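Thermosome subunit (Methanococcoides burtonii, PDB 3AQ1) probably works as an ATP-dependent chaperone that binds unfolded proteins and helps them fold, as other group II chaperonins do. Local coordinates at residues K189-V197 / S276-L287; A239-I248 / I261-L272. All blocks are in the same frame, centred on the assembly; numbering follows the deposited sequence.

Overall arrangement
Both interactions involve strand 184-193 or its neighbour 241-244 in one mixed sheet, and both draw on helix 269-279, interaction 2 on its start and interaction 1 on its end. Their centres lie about 8 Å apart, and interaction 2 is nested in the chain loop that interaction 1 closes. Interaction 2 is the more buried: two parallel strands joined by successive backbone bonds, with valines and a phenylalanine packed around them. Interaction 1 is partly buried, has a single beta bridge, and relies on a serine, one water and branched aliphatic side chains. The two meet directly where L193 O probably accepts from Q245 N and G247 O from V197 N.

Interaction 1: residues K189-V197 / S276-L287; sequences KILLLSCPV and SKVTGATIIQDL
The carbonyl oxygen of I284 is gripped twice by S194, whose backbone N donates to it at 3.0 Å and whose OG donates at 3.2 Å. Both donors come from the same face of the carbonyl plane, the amide only moderately tilted and the hydroxyl well above it. The torsion of S194 (chi1 65°), with OG between its own backbone N and carbonyl carbon, brings the hydroxyl over I284 O beside the amide. The bent side chain of Q285 lies beside it, with NE2 2.8 Å from S194 OG. Without the hydroxyl, as with an alanine here, I284 O is likely to be left with the S194 amide as its one donor from this segment. In the other direction I284 N donates to L192 O at 2.9 Å, which completes a single bridge between L193 and I284. Just before it, one water takes the N-H of L192 and donates to T282 O. L192 turns its CG and CD1 onto the methyl of A281 and reaches the helix end at S276. That end is tied off locally by S276 OG, which donates to A281 O at 2.7 Å, and by an ST turn in which T279 OG1 accepts from A281 N, while the same OG1 is also hydrogen-bonded to L275 O. The side chains of L191 and I284 cross at about a right angle, CD1 to CD1. L287 lays CG and CD2 against C195 SG, and CD2 also against L193 CD1. M230 of helix 226-235 also touches L287. The chain leaving helix 269-279 thus runs along the end of a strand in the apical-domain sheet of a group II chaperonin.

Interaction 2: residues A239-I248 / I261-L272; sequences ANVVFCQKGI and IYAVRRVKKSDL
With CG opposite its backbone N (chi1 179°) and the chain extended beyond, Q245 reaches out over the start of helix 269-279, while F243 has its ring beside its own backbone N (chi1 -69°), which brings the ring's edge to the CG2 methyl of V267, near the ring plane. L272 receives both residues closer to their backbones: its CD2 lies 3.5 Å from Q245 CB, and its CD1 is 3.9 Å from F243 CB, a contact set by the place of F243 on the strand. The amide end of Q245 runs obliquely across the aliphatic part of K269, with Q245 OE1 3.4 Å from K269 CG. Behind these side chains, strands 241-244 and 262-264 run side by side, their axes 4.6 Å apart and only 6° from parallel. They are the two strands of a beta-alpha-beta unit whose crossover is helix 250-258, and they are stitched by alternating backbone bonds, such as V242 N to Y262 O at 2.8 Å and V264 N to V242 O at 2.9 Å. V241, Y262, F243 and V264 share one face of the sheet, where V301 of strand 300-305 touches both V241 and Y262; the hydroxyl of Y262 is hydrogen-bonded to that of T312. On the other face V242 packs with A263 and with the CG2 methyl of I261, and I256 of the crossover helix touches I261 and I248. Past V264 the pairing shifts: C244 O takes V267 N at 3.0 Å, and R266 N turns instead to K246 O at 3.0 Å, from above its carbonyl plane. The R266 guanidinium has G247 CA over one face, toward its rim, and K246 sends its NZ to S194 O.

Interaction 1: residues K189-V197 / S276-L287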
loop_
_atom_site.group_PDB
_atom_site.type_symbol
_atom_site.label_atom_id
_atom_site.label_comp_id
_atom_site.label_asym_id
_atom_site.label_seq_id
_atom_site.Cartn_x
_atom_site.Cartn_y
_atom_site.Cartn_z
ATOM N N LYS A 189 -1.893 -29.445 11.435
ATOM C CA LYS A 189 -0.996 -29.741 10.333
ATOM C C LYS A 189 -1.847 -29.608 9.094
ATOM O O LYS A 189 -2.797 -30.359 8.903
ATOM C CB LYS A 189 -0.434 -31.153 10.464
ATOM C CG LYS A 189 0.276 -31.364 11.761
ATOM C CD LYS A 189 1.493 -30.466 11.864
ATOM C CE LYS A 189 2.040 -30.432 13.280
ATOM N NZ LYS A 189 3.396 -29.845 13.285
ATOM N N ILE A 190 -1.515 -28.635 8.262
ATOM C CA ILE A 190 -2.453 -28.154 7.259
ATOM C C ILE A 190 -2.083 -28.573 5.851
ATOM O O ILE A 190 -0.940 -28.399 5.412
ATOM C CB ILE A 190 -2.538 -26.637 7.317
ATOM C CG1 ILE A 190 -3.091 -26.217 8.675
ATOM C CG2 ILE A 190 -3.377 -26.108 6.159
ATOM C CD1 ILE A 190 -2.719 -24.836 9.069
ATOM N N LEU A 191 -3.070 -29.122 5.153
ATOM C CA LEU A 191 -2.915 -29.526 3.761
ATOM C C LEU A 191 -3.770 -28.612 2.874
ATOM O O LEU A 191 -4.953 -28.429 3.138
ATOM C CB LEU A 191 -3.335 -30.997 3.599
ATOM C CG LEU A 191 -3.269 -31.656 2.221
ATOM C CD1 LEU A 191 -1.831 -31.910 1.811
ATOM C CD2 LEU A 191 -4.060 -32.956 2.195
ATOM N N LEU A 192 -3.174 -28.021 1.842
ATOM C CA LEU A 192 -3.935 -27.187 0.903
ATOM C C LEU A 192 -4.132 -27.912 -0.426
ATOM O O LEU A 192 -3.162 -28.351 -1.037
ATOM C CB LEU A 192 -3.254 -25.827 0.688
ATOM C CG LEU A 192 -2.915 -25.133 2.013
ATOM C CD1 LEU A 192 -2.108 -23.868 1.816
ATOM C CD2 LEU A 192 -4.170 -24.844 2.771
ATOM N N LEU A 193 -5.385 -28.058 -0.856
ATOM C CA LEU A 193 -5.695 -28.694 -2.138
ATOM C C LEU A 193 -6.353 -27.714 -3.085
ATOM O O LEU A 193 -7.350 -27.093 -2.743
ATOM C CB LEU A 193 -6.640 -29.887 -1.951
ATOM C CG LEU A 193 -6.244 -31.000 -0.966
ATOM C CD1 LEU A 193 -7.240 -32.155 -0.988
ATOM C CD2 LEU A 193 -4.858 -31.505 -1.257
ATOM N N SER A 194 -5.804 -27.575 -4.282
ATOM C CA SER A 194 -6.474 -26.814 -5.335
ATOM C C SER A 194 -7.268 -27.790 -6.200
ATOM O O SER A 194 -8.134 -27.398 -6.971
ATOM C CB SER A 194 -5.466 -26.051 -6.188
ATOM O OG SER A 194 -4.630 -26.957 -6.897
ATOM N N CYS A 195 -6.971 -29.075 -6.058
ATOM C CA CYS A 195 -7.728 -30.091 -6.762
ATOM C C CYS A 195 -8.931 -30.541 -5.947
ATOM O O CYS A 195 -8.923 -30.455 -4.720
ATOM C CB CYS A 195 -6.840 -31.292 -7.101
ATOM S SG CYS A 195 -6.189 -32.183 -5.707
ATOM N N PRO A 196 -9.969 -31.035 -6.633
ATOM C CA PRO A 196 -11.155 -31.562 -5.960
ATOM C C PRO A 196 -10.836 -32.906 -5.337
ATOM O O PRO A 196 -9.961 -33.613 -5.835
ATOM C CB PRO A 196 -12.150 -31.786 -7.115
ATOM C CG PRO A 196 -11.512 -31.203 -8.342
ATOM C CD PRO A 196 -10.043 -31.219 -8.090
ATOM N N VAL A 197 -11.542 -33.254 -4.269
ATOM C CA VAL A 197 -11.509 -34.609 -3.747
ATOM C C VAL A 197 -12.831 -35.288 -4.064
ATOM O O VAL A 197 -13.608 -35.608 -3.169
ATOM C CB VAL A 197 -11.278 -34.634 -2.232
ATOM C CG1 VAL A 197 -11.083 -36.073 -1.744
ATOM C CG2 VAL A 197 -10.076 -33.768 -1.859
ATOM N N SER A 276 -1.350 -20.562 2.290
ATOM C CA SER A 276 -0.028 -21.002 1.895
ATOM C C SER A 276 1.069 -20.146 2.528
ATOM O O SER A 276 2.040 -20.673 3.063
ATOM C CB SER A 276 0.098 -21.008 0.374
ATOM O OG SER A 276 1.276 -21.685 -0.023
ATOM N N LYS A 277 0.909 -18.828 2.489
ATOM C CA LYS A 277 1.950 -17.939 3.000
ATOM C C LYS A 277 2.068 -17.951 4.521
ATOM O O LYS A 277 3.182 -18.059 5.047
ATOM C CB LYS A 277 1.787 -16.501 2.483
ATOM C CG LYS A 277 2.020 -16.337 0.985
ATOM C CD LYS A 277 1.335 -15.066 0.466
ATOM C CE LYS A 277 1.274 -15.027 -1.062
ATOM N NZ LYS A 277 0.252 -14.052 -1.550
ATOM N N VAL A 278 0.944 -17.837 5.230
ATOM C CA VAL A 278 1.004 -17.845 6.698
ATOM C C VAL A 278 1.309 -19.208 7.331
ATOM O O VAL A 278 1.904 -19.238 8.396
ATOM C CB VAL A 278 -0.237 -17.214 7.408
ATOM C CG1 VAL A 278 -0.423 -15.788 6.992
ATOM C CG2 VAL A 278 -1.489 -18.021 7.159
ATOM N N THR A 279 0.922 -20.316 6.690
ATOM C CA THR A 279 1.132 -21.641 7.288
ATOM C C THR A 279 2.317 -22.412 6.759
ATOM O O THR A 279 2.760 -23.351 7.406
ATOM C CB THR A 279 -0.065 -22.589 7.112
ATOM O OG1 THR A 279 -0.136 -23.014 5.750
ATOM C CG2 THR A 279 -1.358 -21.943 7.539
ATOM N N GLY A 280 2.801 -22.059 5.574
ATOM C CA GLY A 280 3.931 -22.763 4.980
ATOM C C GLY A 280 3.509 -23.950 4.130
ATOM O O GLY A 280 4.344 -24.670 3.568
ATOM N N ALA A 281 2.203 -24.161 4.039
ATOM C CA ALA A 281 1.684 -25.256 3.243
ATOM C C ALA A 281 1.970 -25.033 1.775
ATOM O O ALA A 281 2.042 -23.904 1.313
ATOM C CB ALA A 281 0.202 -25.418 3.461
ATOM N N THR A 282 2.134 -26.127 1.045
ATOM C CA THR A 282 2.304 -26.059 -0.391
ATOM C C THR A 282 1.036 -26.546 -1.067
ATOM O O THR A 282 0.618 -27.683 -0.883
ATOM C CB THR A 282 3.511 -26.886 -0.850
ATOM O OG1 THR A 282 4.664 -26.498 -0.089
ATOM C CG2 THR A 282 3.778 -26.654 -2.331
ATOM N N ILE A 283 0.415 -25.659 -1.831
ATOM C CA ILE A 283 -0.820 -25.966 -2.531
ATOM C C ILE A 283 -0.594 -27.127 -3.479
ATOM O O ILE A 283 0.328 -27.107 -4.284
ATOM C CB ILE A 283 -1.313 -24.756 -3.341
ATOM C CG1 ILE A 283 -1.290 -23.492 -2.472
ATOM C CG2 ILE A 283 -2.677 -25.046 -3.909
ATOM C CD1 ILE A 283 -2.232 -22.401 -2.918
ATOM N N ILE A 284 -1.452 -28.133 -3.387
ATOM C CA ILE A 284 -1.263 -29.387 -4.095
ATOM C C ILE A 284 -2.279 -29.546 -5.203
ATOM O O ILE A 284 -3.472 -29.297 -4.994
ATOM C CB ILE A 284 -1.440 -30.542 -3.127
ATOM C CG1 ILE A 284 -0.140 -30.798 -2.385
ATOM C CG2 ILE A 284 -1.909 -31.774 -3.843
ATOM C CD1 ILE A 284 -0.324 -31.817 -1.324
ATOM N N GLN A 285 -1.814 -29.967 -6.380
ATOM C CA GLN A 285 -2.702 -30.133 -7.532
ATOM C C GLN A 285 -2.961 -31.591 -7.851
ATOM O O GLN A 285 -3.980 -31.929 -8.440
ATOM C CB GLN A 285 -2.154 -29.421 -8.767
ATOM C CG GLN A 285 -2.843 -28.108 -9.072
ATOM C CD GLN A 285 -1.972 -26.911 -8.742
ATOM O OE1 GLN A 285 -0.746 -27.021 -8.719
ATOM N NE2 GLN A 285 -2.601 -25.755 -8.494
ATOM N N ASP A 286 -2.034 -32.453 -7.455
ATOM C CA ASP A 286 -2.158 -33.879 -7.714
ATOM C C ASP A 286 -2.197 -34.575 -6.365
ATOM O O ASP A 286 -1.258 -34.461 -5.584
ATOM C CB ASP A 286 -0.958 -34.362 -8.546
ATOM C CG ASP A 286 -1.085 -35.822 -9.013
ATOM O OD1 ASP A 286 -1.916 -36.586 -8.471
ATOM O OD2 ASP A 286 -0.328 -36.213 -9.933
ATOM N N LEU A 287 -3.289 -35.279 -6.082
ATOM C CA LEU A 287 -3.404 -36.032 -4.830
ATOM C C LEU A 287 -2.353 -37.140 -4.719
ATOM O O LEU A 287 -2.097 -37.666 -3.631
ATOM C CB LEU A 287 -4.803 -36.643 -4.683
ATOM C CG LEU A 287 -6.024 -35.731 -4.565
ATOM C CD1 LEU A 287 -7.288 -36.544 -4.744
ATOM C CD2 LEU A 287 -6.044 -34.985 -3.235
HETATM O O HOH W 1 -0.492 -28.430 1.541
#

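Interaction 2: residues A239-I248 / I261-L272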
loop_
_atom_site.group_PDB
_atom_site.type_symbol
_atom_site.label_atom_id
_atom_site.label_comp_id
_atom_site.label_asym_id
_atom_site.label_seq_id
_atom_site.Cartn_x
_atom_site.Cartn_y
_atom_site.Cartn_z
ATOM N N ALA A 239 -1.997 -34.817 7.779
ATOM C CA ALA A 239 -2.668 -33.549 8.021
ATOM C C ALA A 239 -3.847 -33.617 8.988
ATOM O O ALA A 239 -4.683 -34.501 8.909
ATOM C CB ALA A 239 -3.110 -32.931 6.695
ATOM N N ASN A 240 -3.882 -32.644 9.890
ATOM C CA ASN A 240 -4.983 -32.356 10.814
ATOM C C ASN A 240 -6.180 -31.647 10.162
ATOM O O ASN A 240 -7.340 -31.769 10.587
ATOM C CB ASN A 240 -4.442 -31.358 11.822
ATOM C CG ASN A 240 -4.041 -31.992 13.062
ATOM O OD1 ASN A 240 -4.574 -33.031 13.422
ATOM N ND2 ASN A 240 -3.097 -31.390 13.756
ATOM N N VAL A 241 -5.854 -30.858 9.150
ATOM C CA VAL A 241 -6.736 -29.844 8.633
ATOM C C VAL A 241 -6.531 -29.810 7.134
ATOM O O VAL A 241 -5.387 -29.774 6.653
ATOM C CB VAL A 241 -6.374 -28.489 9.241
ATOM C CG1 VAL A 241 -7.069 -27.378 8.512
ATOM C CG2 VAL A 241 -6.696 -28.489 10.730
ATOM N N VAL A 242 -7.638 -29.857 6.403
ATOM C CA VAL A 242 -7.582 -29.798 4.954
ATOM C C VAL A 242 -8.447 -28.651 4.455
ATOM O O VAL A 242 -9.630 -28.583 4.773
ATOM C CB VAL A 242 -8.088 -31.099 4.331
ATOM C CG1 VAL A 242 -8.007 -31.020 2.837
ATOM C CG2 VAL A 242 -7.283 -32.264 4.832
ATOM N N PHE A 243 -7.845 -27.745 3.695
ATOM C CA PHE A 243 -8.597 -26.736 2.952
ATOM C C PHE A 243 -8.604 -27.112 1.481
ATOM O O PHE A 243 -7.555 -27.247 0.860
ATOM C CB PHE A 243 -7.975 -25.350 3.125
ATOM C CG PHE A 243 -8.130 -24.786 4.501
ATOM C CD1 PHE A 243 -9.306 -24.156 4.874
ATOM C CD2 PHE A 243 -7.097 -24.874 5.422
ATOM C CE1 PHE A 243 -9.460 -23.633 6.153
ATOM C CE2 PHE A 243 -7.233 -24.347 6.693
ATOM C CZ PHE A 243 -8.416 -23.720 7.065
ATOM N N CYS A 244 -9.784 -27.300 0.918
ATOM C CA CYS A 244 -9.875 -27.668 -0.485
ATOM C C CYS A 244 -10.509 -26.539 -1.286
ATOM O O CYS A 244 -11.519 -25.971 -0.892
ATOM C CB CYS A 244 -10.664 -28.962 -0.660
ATOM S SG CYS A 244 -10.789 -29.517 -2.353
ATOM N N GLN A 245 -9.906 -26.202 -2.413
ATOM C CA GLN A 245 -10.418 -25.113 -3.204
ATOM C C GLN A 245 -11.718 -25.543 -3.875
ATOM O O GLN A 245 -12.556 -24.714 -4.196
ATOM C CB GLN A 245 -9.384 -24.671 -4.237
ATOM C CG GLN A 245 -9.851 -23.532 -5.122
ATOM C CD GLN A 245 -8.874 -23.224 -6.231
ATOM O OE1 GLN A 245 -7.659 -23.224 -6.028
ATOM N NE2 GLN A 245 -9.400 -22.956 -7.417
ATOM N N LYS A 246 -11.890 -26.844 -4.079
ATOM C CA LYS A 246 -13.063 -27.326 -4.794
ATOM C C LYS A 246 -13.891 -28.261 -3.936
ATOM O O LYS A 246 -13.849 -28.179 -2.714
ATOM C CB LYS A 246 -12.670 -27.981 -6.122
ATOM C CG LYS A 246 -12.419 -26.966 -7.239
ATOM C CD LYS A 246 -11.261 -27.372 -8.143
ATOM C CE LYS A 246 -10.835 -26.217 -9.055
ATOM N NZ LYS A 246 -9.528 -26.484 -9.740
ATOM N N GLY A 247 -14.661 -29.132 -4.578
ATOM C CA GLY A 247 -15.521 -30.054 -3.865
ATOM C C GLY A 247 -14.808 -31.181 -3.121
ATOM O O GLY A 247 -13.705 -31.613 -3.480
ATOM N N ILE A 248 -15.444 -31.641 -2.051
ATOM C CA ILE A 248 -15.052 -32.872 -1.397
ATOM C C ILE A 248 -16.274 -33.784 -1.361
ATOM O O ILE A 248 -17.225 -33.536 -0.613
ATOM C CB ILE A 248 -14.566 -32.636 0.034
ATOM C CG1 ILE A 248 -13.498 -31.533 0.079
ATOM C CG2 ILE A 248 -14.047 -33.935 0.601
ATOM C CD1 ILE A 248 -13.020 -31.171 1.491
ATOM N N ILE A 261 -10.372 -35.392 11.012
ATOM C CA ILE A 261 -9.865 -34.284 10.205
ATOM C C ILE A 261 -10.839 -33.112 9.956
ATOM O O ILE A 261 -11.960 -33.282 9.479
ATOM C CB ILE A 261 -9.262 -34.799 8.875
ATOM C CG1 ILE A 261 -8.128 -35.782 9.169
ATOM C CG2 ILE A 261 -8.723 -33.653 8.062
ATOM C CD1 ILE A 261 -7.409 -36.258 7.930
ATOM N N TYR A 262 -10.377 -31.917 10.309
ATOM C CA TYR A 262 -11.094 -30.674 10.057
ATOM C C TYR A 262 -10.926 -30.294 8.578
ATOM O O TYR A 262 -9.830 -29.879 8.157
ATOM C CB TYR A 262 -10.507 -29.572 10.947
ATOM C CG TYR A 262 -11.270 -28.257 10.974
ATOM C CD1 TYR A 262 -11.391 -27.457 9.833
ATOM C CD2 TYR A 262 -11.834 -27.795 12.156
ATOM C CE1 TYR A 262 -12.072 -26.248 9.876
ATOM C CE2 TYR A 262 -12.512 -26.598 12.204
ATOM C CZ TYR A 262 -12.634 -25.833 11.067
ATOM O OH TYR A 262 -13.316 -24.648 11.153
ATOM N N ALA A 263 -11.989 -30.452 7.786
ATOM C CA ALA A 263 -11.909 -30.107 6.367
ATOM C C ALA A 263 -12.926 -29.052 5.956
ATOM O O ALA A 263 -14.055 -29.044 6.428
ATOM C CB ALA A 263 -12.029 -31.349 5.480
ATOM N N VAL A 264 -12.519 -28.147 5.080
ATOM C CA VAL A 264 -13.468 -27.213 4.502
ATOM C C VAL A 264 -13.429 -27.350 2.988
ATOM O O VAL A 264 -12.373 -27.540 2.418
ATOM C CB VAL A 264 -13.218 -25.748 4.951
ATOM C CG1 VAL A 264 -12.673 -25.696 6.378
ATOM C CG2 VAL A 264 -12.248 -25.107 4.059
ATOM N N ARG A 265 -14.589 -27.269 2.347
ATOM C CA ARG A 265 -14.678 -27.363 0.897
ATOM C C ARG A 265 -14.879 -25.982 0.281
ATOM O O ARG A 265 -15.189 -25.028 0.985
ATOM C CB ARG A 265 -15.835 -28.271 0.496
ATOM C CG ARG A 265 -17.194 -27.636 0.675
ATOM C CD ARG A 265 -18.333 -28.666 0.710
ATOM N NE ARG A 265 -19.620 -28.000 0.849
ATOM C CZ ARG A 265 -20.420 -27.718 -0.172
ATOM N NH1 ARG A 265 -20.082 -28.073 -1.405
ATOM N NH2 ARG A 265 -21.566 -27.089 0.038
ATOM N N ARG A 266 -14.697 -25.896 -1.036
ATOM C CA ARG A 266 -14.919 -24.676 -1.826
ATOM C C ARG A 266 -14.339 -23.391 -1.207
ATOM O O ARG A 266 -15.067 -22.454 -0.850
ATOM C CB ARG A 266 -16.408 -24.523 -2.181
ATOM C CG ARG A 266 -16.980 -25.759 -2.858
ATOM C CD ARG A 266 -18.216 -25.492 -3.714
ATOM N NE ARG A 266 -18.693 -26.731 -4.331
ATOM C CZ ARG A 266 -18.111 -27.328 -5.372
ATOM N NH1 ARG A 266 -17.025 -26.791 -5.932
ATOM N NH2 ARG A 266 -18.609 -28.468 -5.851
ATOM N N VAL A 267 -13.016 -23.361 -1.090
ATOM C CA VAL A 267 -12.320 -22.261 -0.455
ATOM C C VAL A 267 -11.820 -21.356 -1.535
ATOM O O VAL A 267 -11.270 -21.836 -2.535
ATOM C CB VAL A 267 -11.131 -22.769 0.399
ATOM C CG1 VAL A 267 -10.225 -21.619 0.842
ATOM C CG2 VAL A 267 -11.648 -23.472 1.585
ATOM N N LYS A 268 -12.019 -20.051 -1.344
ATOM C CA LYS A 268 -11.604 -19.081 -2.348
ATOM C C LYS A 268 -10.108 -19.212 -2.600
ATOM O O LYS A 268 -9.321 -19.200 -1.657
ATOM C CB LYS A 268 -11.951 -17.651 -1.923
ATOM C CG LYS A 268 -13.441 -17.395 -1.751
ATOM C CD LYS A 268 -13.752 -15.923 -1.457
ATOM C CE LYS A 268 -13.112 -15.462 -0.162
ATOM N NZ LYS A 268 -13.412 -14.033 0.150
ATOM N N LYS A 269 -9.740 -19.344 -3.874
ATOM C CA LYS A 269 -8.346 -19.354 -4.326
ATOM C C LYS A 269 -7.443 -18.337 -3.604
ATOM O O LYS A 269 -6.266 -18.594 -3.377
ATOM C CB LYS A 269 -8.286 -19.145 -5.853
ATOM C CG LYS A 269 -7.149 -19.878 -6.572
ATOM C CD LYS A 269 -7.293 -19.838 -8.111
ATOM C CE LYS A 269 -6.352 -20.853 -8.802
ATOM N NZ LYS A 269 -6.693 -21.157 -10.233
ATOM N N SER A 270 -7.978 -17.184 -3.237
ATOM C CA SER A 270 -7.137 -16.163 -2.625
ATOM C C SER A 270 -6.915 -16.454 -1.151
ATOM O O SER A 270 -5.893 -16.073 -0.577
ATOM C CB SER A 270 -7.765 -14.780 -2.789
ATOM O OG SER A 270 -8.947 -14.681 -2.015
ATOM N N ASP A 271 -7.906 -17.093 -0.538
ATOM C CA ASP A 271 -7.792 -17.587 0.823
ATOM C C ASP A 271 -6.768 -18.724 0.872
ATOM O O ASP A 271 -6.010 -18.849 1.827
ATOM C CB ASP A 271 -9.153 -18.062 1.329
ATOM C CG ASP A 271 -9.920 -16.970 2.051
ATOM O OD1 ASP A 271 -9.265 -16.049 2.587
ATOM O OD2 ASP A 271 -11.169 -17.039 2.097
ATOM N N LEU A 272 -6.749 -19.541 -0.180
ATOM C CA LEU A 272 -5.774 -20.602 -0.310
ATOM C C LEU A 272 -4.364 -20.018 -0.440
ATOM O O LEU A 272 -3.414 -20.553 0.133
ATOM C CB LEU A 272 -6.124 -21.499 -1.496
ATOM C CG LEU A 272 -6.005 -23.020 -1.294
ATOM C CD1 LEU A 272 -6.815 -23.514 -0.099
ATOM C CD2 LEU A 272 -6.441 -23.762 -2.541
#